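Local coordinates for glucose-binding protein (Thermus thermophilus HB27, PDB 2B3B) that binds glucose, held here between its two lobes, and probably serves as the solute-binding component of a binding-protein-dependent sugar transport system, at residues F6-G11 against T62-A67; I111-V116 against S277-L282; K132-N137 against K155-P160. All coordinates share one frame; numbering follows the deposited sequence.

Contact 1: F6-G11 against T62-A67; sequences FSWWAG and TFQVHA. With GLC (alpha-D-glucopyranose), chain G.
Phe6 and Phe63 pair as a parallel beta bridge, their CA atoms 4.5 Å apart, where strand 2-7 runs beside strand 62-66. Two backbone bonds frame the bridge: Phe6 N donates to Thr62 O, and Gln64 N donates to Phe6 O at 2.8 Å. Beyond Ser7 the first segment leaves the sheet, the end-to-end directions of the touching parts lying 52° apart. The turn is marked by an ST turn, Trp9 N donating to Ser7 OG.

Gln64 points its side chain toward 6-11. With CG anti to the backbone N and the chain extended beyond it, the amide slides between two indoles. OE1 takes the backbone N-H of Trp8 at 2.9 Å, a nearly straight bond, and lies over the centre of one Trp9 face. NE2 sits 3.2 Å above the Trp8 plane, offset toward the rim. The amide plane is tilted only 18° from Trp8 and 28° from Trp9, so both rings stack on it, while NE2 donates to Asp278 OD1; these bonds fix which way round the amide lies. Trp8 also turns its edge to the face of His66, ring centroids 5.2 Å apart.

Three ring N-H groups converge on glucose: Trp9 NE1 reaches O3 at 2.9 Å, His66 NE2 reaches O2 at 2.7 Å, and Trp8 NE1 makes a weak bond to O5. Glu70, bonded to His66 ND1, is a second-shell anchor for that imidazole. A leucine in place of Trp8 would probably leave the Gln64 amide without its stacking surface on that side and the sugar ring oxygen without this weak donor. Strand ends whose aromatic and polar side chains line a sugar pocket are characteristic of periplasmic-type solute-binding proteins.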
loop_
_atom_site.group_PDB
_atom_site.type_symbol
_atom_site.label_atom_id
_atom_site.label_comp_id
_atom_site.label_asym_id
_atom_site.label_seq_id
_atom_site.Cartn_x
_atom_site.Cartn_y
_atom_site.Cartn_z
ATOM N N PHE A 6 -14.038 5.031 -9.502
ATOM C CA PHE A 6 -13.298 3.845 -9.896
ATOM C C PHE A 6 -12.260 3.537 -8.807
ATOM O O PHE A 6 -11.551 4.421 -8.333
ATOM C CB PHE A 6 -12.675 4.138 -11.257
ATOM C CG PHE A 6 -12.015 2.946 -11.930
ATOM C CD1 PHE A 6 -12.663 2.272 -12.963
ATOM C CD2 PHE A 6 -10.730 2.566 -11.586
ATOM C CE1 PHE A 6 -12.068 1.197 -13.605
ATOM C CE2 PHE A 6 -10.109 1.510 -12.252
ATOM C CZ PHE A 6 -10.795 0.816 -13.246
ATOM N N SER A 7 -12.200 2.282 -8.376
ATOM C CA SER A 7 -11.285 1.870 -7.329
ATOM C C SER A 7 -11.148 0.341 -7.328
ATOM O O SER A 7 -11.806 -0.357 -8.103
ATOM C CB SER A 7 -11.796 2.328 -5.956
ATOM O OG SER A 7 -12.818 1.493 -5.446
ATOM N N TRP A 8 -10.301 -0.165 -6.449
ATOM C CA TRP A 8 -10.254 -1.602 -6.244
ATOM C C TRP A 8 -10.763 -1.992 -4.872
ATOM O O TRP A 8 -10.453 -3.061 -4.349
ATOM C CB TRP A 8 -8.865 -2.153 -6.555
ATOM C CG TRP A 8 -7.679 -1.692 -5.791
ATOM C CD1 TRP A 8 -7.140 -2.284 -4.694
ATOM C CD2 TRP A 8 -6.778 -0.648 -6.168
ATOM N NE1 TRP A 8 -5.971 -1.649 -4.325
ATOM C CE2 TRP A 8 -5.716 -0.646 -5.226
ATOM C CE3 TRP A 8 -6.749 0.273 -7.223
ATOM C CZ2 TRP A 8 -4.652 0.270 -5.289
ATOM C CZ3 TRP A 8 -5.682 1.195 -7.284
ATOM C CH2 TRP A 8 -4.666 1.187 -6.318
ATOM N N TRP A 9 -11.609 -1.146 -4.296
ATOM C CA TRP A 9 -12.080 -1.411 -2.949
ATOM C C TRP A 9 -13.323 -2.296 -2.961
ATOM O O TRP A 9 -14.399 -1.894 -2.524
ATOM C CB TRP A 9 -12.310 -0.096 -2.215
ATOM C CG TRP A 9 -11.037 0.563 -1.871
ATOM C CD1 TRP A 9 -9.842 -0.043 -1.522
ATOM C CD2 TRP A 9 -10.795 1.972 -1.828
ATOM N NE1 TRP A 9 -8.886 0.908 -1.301
ATOM C CE2 TRP A 9 -9.442 2.153 -1.449
ATOM C CE3 TRP A 9 -11.589 3.104 -2.090
ATOM C CZ2 TRP A 9 -8.868 3.416 -1.313
ATOM C CZ3 TRP A 9 -11.018 4.366 -1.960
ATOM C CH2 TRP A 9 -9.668 4.514 -1.572
ATOM N N ALA A 10 -13.158 -3.519 -3.469
ATOM C CA ALA A 10 -14.270 -4.436 -3.665
ATOM C C ALA A 10 -14.396 -5.314 -2.453
ATOM O O ALA A 10 -13.463 -5.428 -1.660
ATOM C CB ALA A 10 -14.043 -5.260 -4.897
ATOM N N GLY A 11 -15.567 -5.925 -2.296
ATOM C CA GLY A 11 -15.812 -6.911 -1.252
ATOM C C GLY A 11 -15.546 -6.362 0.131
ATOM O O GLY A 11 -16.062 -5.283 0.499
ATOM N N THR A 62 -13.522 9.842 -11.580
ATOM C CA THR A 62 -12.365 9.898 -10.708
ATOM C C THR A 62 -11.903 8.463 -10.454
ATOM O O THR A 62 -12.709 7.514 -10.547
ATOM C CB THR A 62 -12.695 10.588 -9.370
ATOM O OG1 THR A 62 -11.495 10.783 -8.606
ATOM C CG2 THR A 62 -13.723 9.780 -8.562
ATOM N N PHE A 63 -10.621 8.296 -10.156
ATOM C CA PHE A 63 -10.096 6.953 -9.901
ATOM C C PHE A 63 -9.076 6.936 -8.785
ATOM O O PHE A 63 -8.253 7.862 -8.637
ATOM C CB PHE A 63 -9.549 6.298 -11.188
ATOM C CG PHE A 63 -8.426 7.050 -11.847
ATOM C CD1 PHE A 63 -7.112 6.876 -11.433
ATOM C CD2 PHE A 63 -8.682 7.900 -12.922
ATOM C CE1 PHE A 63 -6.049 7.565 -12.056
ATOM C CE2 PHE A 63 -7.645 8.579 -13.555
ATOM C CZ PHE A 63 -6.313 8.410 -13.118
ATOM N N GLN A 64 -9.142 5.870 -7.994
ATOM C CA GLN A 64 -8.156 5.578 -6.972
ATOM C C GLN A 64 -6.779 5.493 -7.622
ATOM O O GLN A 64 -6.603 4.834 -8.636
ATOM C CB GLN A 64 -8.480 4.243 -6.315
ATOM C CG GLN A 64 -7.598 3.876 -5.160
ATOM C CD GLN A 64 -7.866 2.474 -4.600
ATOM O OE1 GLN A 64 -8.854 1.835 -4.923
ATOM N NE2 GLN A 64 -6.965 2.007 -3.760
ATOM N N VAL A 65 -5.806 6.163 -7.022
ATOM C CA VAL A 65 -4.473 6.194 -7.576
ATOM C C VAL A 65 -3.515 6.521 -6.463
ATOM O O VAL A 65 -3.816 7.312 -5.566
ATOM C CB VAL A 65 -4.377 7.216 -8.757
ATOM C CG1 VAL A 65 -4.750 8.642 -8.311
ATOM C CG2 VAL A 65 -2.966 7.184 -9.408
ATOM N N HIS A 66 -2.347 5.893 -6.511
ATOM C CA HIS A 66 -1.347 6.086 -5.517
ATOM C C HIS A 66 -0.605 7.399 -5.734
ATOM O O HIS A 66 -0.172 7.706 -6.854
ATOM C CB HIS A 66 -0.337 4.921 -5.506
ATOM C CG HIS A 66 -0.895 3.647 -4.949
ATOM N ND1 HIS A 66 -0.848 2.444 -5.618
ATOM C CD2 HIS A 66 -1.538 3.407 -3.791
ATOM C CE1 HIS A 66 -1.415 1.510 -4.879
ATOM N NE2 HIS A 66 -1.825 2.064 -3.753
ATOM N N ALA A 67 -0.431 8.140 -4.648
ATOM C CA ALA A 67 0.405 9.314 -4.662
ATOM C C ALA A 67 1.851 8.910 -4.954
ATOM O O ALA A 67 2.369 7.915 -4.383
ATOM C CB ALA A 67 0.335 10.045 -3.308
HETATM C C1 GLC G . -3.441 -0.933 -2.373
HETATM C C2 GLC G . -4.153 0.295 -1.706
HETATM C C3 GLC G . -5.020 -0.011 -0.476
HETATM C C4 GLC G . -5.602 -1.426 -0.547
HETATM C C5 GLC G . -4.480 -2.466 -0.725
HETATM C C6 GLC G . -4.949 -3.924 -0.856
HETATM O O1 GLC G . -2.099 -0.782 -2.655
HETATM O O2 GLC G . -3.334 1.468 -1.566
HETATM O O3 GLC G . -6.095 0.916 -0.455
HETATM O O4 GLC G . -6.321 -1.716 0.641
HETATM O O5 GLC G . -3.669 -2.238 -1.866
HETATM O O6 GLC G . -5.783 -4.083 -1.965
#

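Contact 2: I111-V116 against S277-L282; sequences IWSVPV and SDSFGL. With GLC (alpha-D-glucopyranose), chain G.
Ser113 lays its hydroxymethyl group against that of Ser279, CB lying 3.2 Å from Ser279 OG, and its OG donates to the same oxygen at 2.7 Å. Both hydroxyls stand between their own backbone N and carbonyl carbon (chi1 69° and 78°), which turns the two oxygens toward each other. Ser279 OG is in turn hydrogen-bonded to Val65 O, so the hydroxyl pair is tied on to the neighbouring strand 62-66.

The backbones beneath are antiparallel. Val114 and Phe280 form a hydrogen-bonded pair: Val114 N to Phe280 O is 2.8 Å, and Phe280 N returns the bond to Val114 O. Pro115 faces Ser279 as a non-hydrogen-bonded pair, CA atoms 4.0 Å apart, a place where its missing N-H costs no rung. Val116 N then donates to Asp278 O at 2.8 Å with an angle of 174°, while Val116 CG1 packs against the same carbonyl oxygen. At the other end, a water bridges Leu282 N and Trp112 O, accepting from the former.

Asp278 grips glucose with both carboxylate oxygens: sugar O2 donates to OD1 and sugar O3 to OD2, each at 2.6 Å. Gln64 NE2 donates to OD1 as well, and Lys312, which itself bonds the glucose, lies close by. The chemistry implies a carboxylate whose negative charge is probably stabilised by Gln64 and the two sugar hydroxyls, carried on a backbone fixed at Asp278 O, and an acceptor for two adjacent hydroxyls, O2 and O3.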
loop_
_atom_site.group_PDB
_atom_site.type_symbol
_atom_site.label_atom_id
_atom_site.label_comp_id
_atom_site.label_asym_id
_atom_site.label_seq_id
_atom_site.Cartn_x
_atom_site.Cartn_y
_atom_site.Cartn_z
ATOM N N ILE A 111 -0.652 20.192 -9.230
ATOM C CA ILE A 111 -0.974 19.243 -8.157
ATOM C C ILE A 111 -2.099 18.372 -8.711
ATOM O O ILE A 111 -3.082 18.878 -9.296
ATOM C CB ILE A 111 -1.396 19.958 -6.868
ATOM C CG1 ILE A 111 -0.290 20.888 -6.383
ATOM C CG2 ILE A 111 -1.659 18.968 -5.778
ATOM C CD1 ILE A 111 -0.749 21.898 -5.306
ATOM N N TRP A 112 -1.951 17.058 -8.580
ATOM C CA TRP A 112 -2.670 16.164 -9.495
ATOM C C TRP A 112 -3.664 15.204 -8.863
ATOM O O TRP A 112 -4.430 14.559 -9.575
ATOM C CB TRP A 112 -1.650 15.424 -10.391
ATOM C CG TRP A 112 -0.735 16.386 -11.090
ATOM C CD1 TRP A 112 0.521 16.742 -10.707
ATOM C CD2 TRP A 112 -1.021 17.136 -12.271
ATOM N NE1 TRP A 112 1.042 17.658 -11.580
ATOM C CE2 TRP A 112 0.118 17.921 -12.553
ATOM C CE3 TRP A 112 -2.126 17.217 -13.123
ATOM C CZ2 TRP A 112 0.187 18.778 -13.653
ATOM C CZ3 TRP A 112 -2.062 18.065 -14.217
ATOM C CH2 TRP A 112 -0.913 18.842 -14.470
ATOM N N SER A 113 -3.656 15.104 -7.544
ATOM C CA SER A 113 -4.638 14.270 -6.838
ATOM C C SER A 113 -4.779 14.736 -5.411
ATOM O O SER A 113 -3.981 15.543 -4.934
ATOM C CB SER A 113 -4.255 12.782 -6.863
ATOM O OG SER A 113 -3.102 12.546 -6.078
ATOM N N VAL A 114 -5.809 14.211 -4.751
ATOM C CA VAL A 114 -6.127 14.503 -3.370
ATOM C C VAL A 114 -6.031 13.224 -2.545
ATOM O O VAL A 114 -6.840 12.285 -2.747
ATOM C CB VAL A 114 -7.601 15.017 -3.252
ATOM C CG1 VAL A 114 -7.924 15.449 -1.797
ATOM C CG2 VAL A 114 -7.848 16.095 -4.273
ATOM N N PRO A 115 -5.082 13.190 -1.594
ATOM C CA PRO A 115 -4.903 12.082 -0.667
ATOM C C PRO A 115 -6.042 11.889 0.339
ATOM O O PRO A 115 -6.504 12.862 0.986
ATOM C CB PRO A 115 -3.620 12.426 0.068
ATOM C CG PRO A 115 -3.079 13.658 -0.563
ATOM C CD PRO A 115 -4.094 14.274 -1.391
ATOM N N VAL A 116 -6.461 10.638 0.512
ATOM C CA VAL A 116 -7.548 10.333 1.430
ATOM C C VAL A 116 -7.023 9.694 2.693
ATOM O O VAL A 116 -7.688 9.687 3.736
ATOM C CB VAL A 116 -8.665 9.511 0.746
ATOM C CG1 VAL A 116 -8.185 8.153 0.317
ATOM C CG2 VAL A 116 -9.887 9.352 1.693
ATOM N N SER A 277 -0.134 6.175 -0.200
ATOM C CA SER A 277 -1.325 6.997 -0.052
ATOM C C SER A 277 -2.288 6.767 -1.212
ATOM O O SER A 277 -1.924 6.888 -2.407
ATOM C CB SER A 277 -0.922 8.476 0.059
ATOM O OG SER A 277 -2.040 9.301 0.290
ATOM N N ASP A 278 -3.518 6.417 -0.854
ATOM C CA ASP A 278 -4.619 6.394 -1.804
ATOM C C ASP A 278 -5.136 7.820 -2.024
ATOM O O ASP A 278 -5.371 8.557 -1.065
ATOM C CB ASP A 278 -5.739 5.514 -1.284
ATOM C CG ASP A 278 -5.328 4.045 -1.156
ATOM O OD1 ASP A 278 -4.797 3.487 -2.147
ATOM O OD2 ASP A 278 -5.558 3.463 -0.069
ATOM N N SER A 279 -5.326 8.188 -3.285
ATOM C CA SER A 279 -5.710 9.534 -3.651
ATOM C C SER A 279 -6.656 9.470 -4.838
ATOM O O SER A 279 -6.782 8.428 -5.511
ATOM C CB SER A 279 -4.448 10.374 -3.926
ATOM O OG SER A 279 -3.883 10.101 -5.189
ATOM N N PHE A 280 -7.353 10.576 -5.066
ATOM C CA PHE A 280 -8.270 10.724 -6.175
ATOM C C PHE A 280 -7.967 12.014 -6.934
ATOM O O PHE A 280 -7.746 13.054 -6.329
ATOM C CB PHE A 280 -9.707 10.773 -5.660
ATOM C CG PHE A 280 -10.243 9.431 -5.256
ATOM C CD1 PHE A 280 -10.784 8.589 -6.204
ATOM C CD2 PHE A 280 -10.177 9.021 -3.945
ATOM C CE1 PHE A 280 -11.264 7.322 -5.849
ATOM C CE2 PHE A 280 -10.664 7.761 -3.555
ATOM C CZ PHE A 280 -11.197 6.900 -4.534
ATOM N N GLY A 281 -7.994 11.926 -8.257
ATOM C CA GLY A 281 -7.828 13.073 -9.122
ATOM C C GLY A 281 -9.048 13.389 -9.972
ATOM O O GLY A 281 -10.127 12.827 -9.781
ATOM N N LEU A 282 -8.845 14.293 -10.926
ATOM C CA LEU A 282 -9.882 14.718 -11.853
ATOM C C LEU A 282 -9.418 14.505 -13.300
ATOM O O LEU A 282 -8.693 15.332 -13.841
ATOM C CB LEU A 282 -10.222 16.187 -11.607
ATOM C CG LEU A 282 -11.368 16.786 -12.448
ATOM C CD1 LEU A 282 -12.694 16.073 -12.204
ATOM C CD2 LEU A 282 -11.512 18.276 -12.126
HETATM C C1 GLC G . -3.441 -0.933 -2.373
HETATM C C2 GLC G . -4.153 0.295 -1.706
HETATM C C3 GLC G . -5.020 -0.011 -0.476
HETATM C C4 GLC G . -5.602 -1.426 -0.547
HETATM C C5 GLC G . -4.480 -2.466 -0.725
HETATM C C6 GLC G . -4.949 -3.924 -0.856
HETATM O O1 GLC G . -2.099 -0.782 -2.655
HETATM O O2 GLC G . -3.334 1.468 -1.566
HETATM O O3 GLC G . -6.095 0.916 -0.455
HETATM O O4 GLC G . -6.321 -1.716 0.641
HETATM O O5 GLC G . -3.669 -2.238 -1.866
HETATM O O6 GLC G . -5.783 -4.083 -1.965
HETATM O O HOH W 1 -6.315 15.570 -11.367
#

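Contact 3: K132-N137 against K155-P160; sequences KGWGVN and KGLEAP. Unlike the reference sequence in segment 132-137: Gly133 (reference Glu).
Trp134 swings its indole back along the chain with CG anti to the carbonyl carbon (chi1 -70°), while Leu157 sets CG anti to its own backbone N (chi1 -166°); between them the two torsions bring a methyl group over a ring. The frame is a pair of helix C-termini, each closed by a Schellman motif with a glycine of positive phi. Gly135 ends helix 128-133, its N donating to Lys132 O at 2.8 Å. Gly156 ends helix 142-154 in the same way, its N reaching back to Lys153 O and Leu157 N to Leu152 O.

The apolar half of the contact is the tryptophan and the leucine. Leu157 CD2 sits above one face of the Trp134 six-membered ring, 3.7 Å from its centroid, which meets the geometry of a CH-pi contact. The methyl is displaced toward the rim, and its closest ring atom is Trp134 CH2, at 3.4 Å. Leu157 CD1 stands farther off, nearest Trp134 CZ2 at 3.9 Å, so one branch does most of the touching. Leu152 of helix 142-154 and Ala237 also touch Trp134, and Ala237 touches Leu157, so the ring lies among apolar neighbours although it is only partly buried.

The polar half belongs to Lys155, whose CD and CE run past the Trp134 carbonyl. The contact joins the end of helix 128-133 to the loop between helix 142-154 and strand 161-162, at the surface and away from the sugar. With its chain extended beyond CG, Lys155 brings NZ to 2.7 Å from Trp134 O, the donor tilted 20° from the carbonyl plane.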
loop_
_atom_site.group_PDB
_atom_site.type_symbol
_atom_site.label_atom_id
_atom_site.label_comp_id
_atom_site.label_asym_id
_atom_site.label_seq_id
_atom_site.Cartn_x
_atom_site.Cartn_y
_atom_site.Cartn_z
ATOM N N LYS A 132 2.391 -16.969 22.545
ATOM C CA LYS A 132 2.572 -17.506 23.910
ATOM C C LYS A 132 2.298 -19.023 23.966
ATOM O O LYS A 132 3.078 -19.779 24.539
ATOM C CB LYS A 132 1.646 -16.770 24.893
ATOM C CG LYS A 132 2.095 -15.356 25.282
ATOM C CD LYS A 132 1.271 -14.833 26.465
ATOM C CE LYS A 132 1.607 -13.390 26.806
ATOM N NZ LYS A 132 0.913 -12.428 25.880
ATOM N N GLY A 133 1.187 -19.450 23.362
ATOM C CA GLY A 133 0.884 -20.878 23.134
ATOM C C GLY A 133 2.011 -21.686 22.479
ATOM O O GLY A 133 2.161 -22.898 22.752
ATOM N N TRP A 134 2.797 -21.015 21.623
ATOM C CA TRP A 134 4.035 -21.571 21.034
ATOM C C TRP A 134 5.303 -21.185 21.790
ATOM O O TRP A 134 6.395 -21.628 21.449
ATOM C CB TRP A 134 4.209 -21.095 19.592
ATOM C CG TRP A 134 3.243 -21.673 18.663
ATOM C CD1 TRP A 134 2.836 -22.970 18.603
ATOM C CD2 TRP A 134 2.564 -20.983 17.614
ATOM N NE1 TRP A 134 1.919 -23.130 17.591
ATOM C CE2 TRP A 134 1.740 -21.924 16.962
ATOM C CE3 TRP A 134 2.570 -19.654 17.160
ATOM C CZ2 TRP A 134 0.926 -21.581 15.877
ATOM C CZ3 TRP A 134 1.752 -19.313 16.096
ATOM C CH2 TRP A 134 0.946 -20.271 15.462
ATOM N N GLY A 135 5.156 -20.331 22.787
ATOM C CA GLY A 135 6.293 -19.840 23.548
ATOM C C GLY A 135 7.392 -19.231 22.706
ATOM O O GLY A 135 8.538 -19.655 22.798
ATOM N N VAL A 136 7.042 -18.236 21.883
ATOM C CA VAL A 136 8.035 -17.430 21.147
ATOM C C VAL A 136 7.685 -15.951 21.270
ATOM O O VAL A 136 6.544 -15.616 21.577
ATOM C CB VAL A 136 8.095 -17.792 19.630
ATOM C CG1 VAL A 136 8.352 -19.282 19.427
ATOM C CG2 VAL A 136 6.804 -17.370 18.918
ATOM N N ASN A 137 8.665 -15.090 21.003
ATOM C CA ASN A 137 8.489 -13.635 20.918
ATOM C C ASN A 137 8.310 -13.156 19.464
ATOM O O ASN A 137 8.664 -13.881 18.528
ATOM C CB ASN A 137 9.732 -12.932 21.475
ATOM C CG ASN A 137 9.975 -13.210 22.965
ATOM O OD1 ASN A 137 9.045 -13.391 23.757
ATOM N ND2 ASN A 137 11.247 -13.223 23.345
ATOM N N LYS A 155 8.454 -27.155 16.503
ATOM C CA LYS A 155 7.248 -27.311 17.317
ATOM C C LYS A 155 5.984 -27.701 16.535
ATOM O O LYS A 155 4.900 -27.705 17.112
ATOM C CB LYS A 155 6.990 -26.032 18.122
ATOM C CG LYS A 155 8.139 -25.689 19.061
ATOM C CD LYS A 155 7.838 -24.484 19.889
ATOM C CE LYS A 155 8.936 -24.261 20.901
ATOM N NZ LYS A 155 8.752 -23.003 21.682
ATOM N N GLY A 156 6.107 -28.021 15.245
ATOM C CA GLY A 156 4.969 -28.489 14.447
ATOM C C GLY A 156 4.246 -27.503 13.528
ATOM O O GLY A 156 3.299 -27.900 12.827
ATOM N N LEU A 157 4.673 -26.240 13.511
ATOM C CA LEU A 157 4.085 -25.250 12.588
ATOM C C LEU A 157 4.864 -25.256 11.261
ATOM O O LEU A 157 5.933 -24.679 11.170
ATOM C CB LEU A 157 4.065 -23.855 13.227
ATOM C CG LEU A 157 3.201 -22.768 12.553
ATOM C CD1 LEU A 157 1.719 -23.121 12.429
ATOM C CD2 LEU A 157 3.355 -21.455 13.295
ATOM N N GLU A 158 4.304 -25.931 10.254
ATOM C CA GLU A 158 4.959 -26.190 8.962
ATOM C C GLU A 158 5.386 -24.927 8.194
ATOM O O GLU A 158 6.432 -24.892 7.546
ATOM C CB GLU A 158 4.000 -26.950 8.041
ATOM C CG GLU A 158 4.114 -28.438 8.097
ATOM C CD GLU A 158 3.118 -29.143 7.170
ATOM O OE1 GLU A 158 2.923 -28.688 6.018
ATOM O OE2 GLU A 158 2.529 -30.162 7.616
ATOM N N ALA A 159 4.508 -23.929 8.220
ATOM C CA ALA A 159 4.671 -22.720 7.439
ATOM C C ALA A 159 4.405 -21.531 8.358
ATOM O O ALA A 159 3.300 -20.978 8.348
ATOM C CB ALA A 159 3.687 -22.744 6.246
ATOM N N PRO A 160 5.395 -21.157 9.184
ATOM C CA PRO A 160 5.156 -20.065 10.149
ATOM C C PRO A 160 4.852 -18.688 9.536
ATOM O O PRO A 160 4.259 -17.834 10.228
ATOM C CB PRO A 160 6.460 -19.991 10.953
ATOM C CG PRO A 160 7.194 -21.268 10.657
ATOM C CD PRO A 160 6.749 -21.727 9.317
#

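How the contacts relate
Contacts 1 and 2 are buried and belong to one sheet, in which strands 62-66 and 272-280 are neighbours; their centres lie 10 Å apart and both reach the glucose. They are joined directly: Thr62 OG1 lies 2.7 Å from Gly281 O, a probable hydrogen bond. Contact 1 supplies mainly ring N-H donors and stacked faces, contact 2 a carboxylate acceptor on a short antiparallel pair. Contact 3 is a surface contact across the chain's centre, about 42 Å from contact 2 between centres, though nested in the sequence loop that contact 2 closes. It joins helix ends rather than strands, through one methyl-ring contact and one lysine bond.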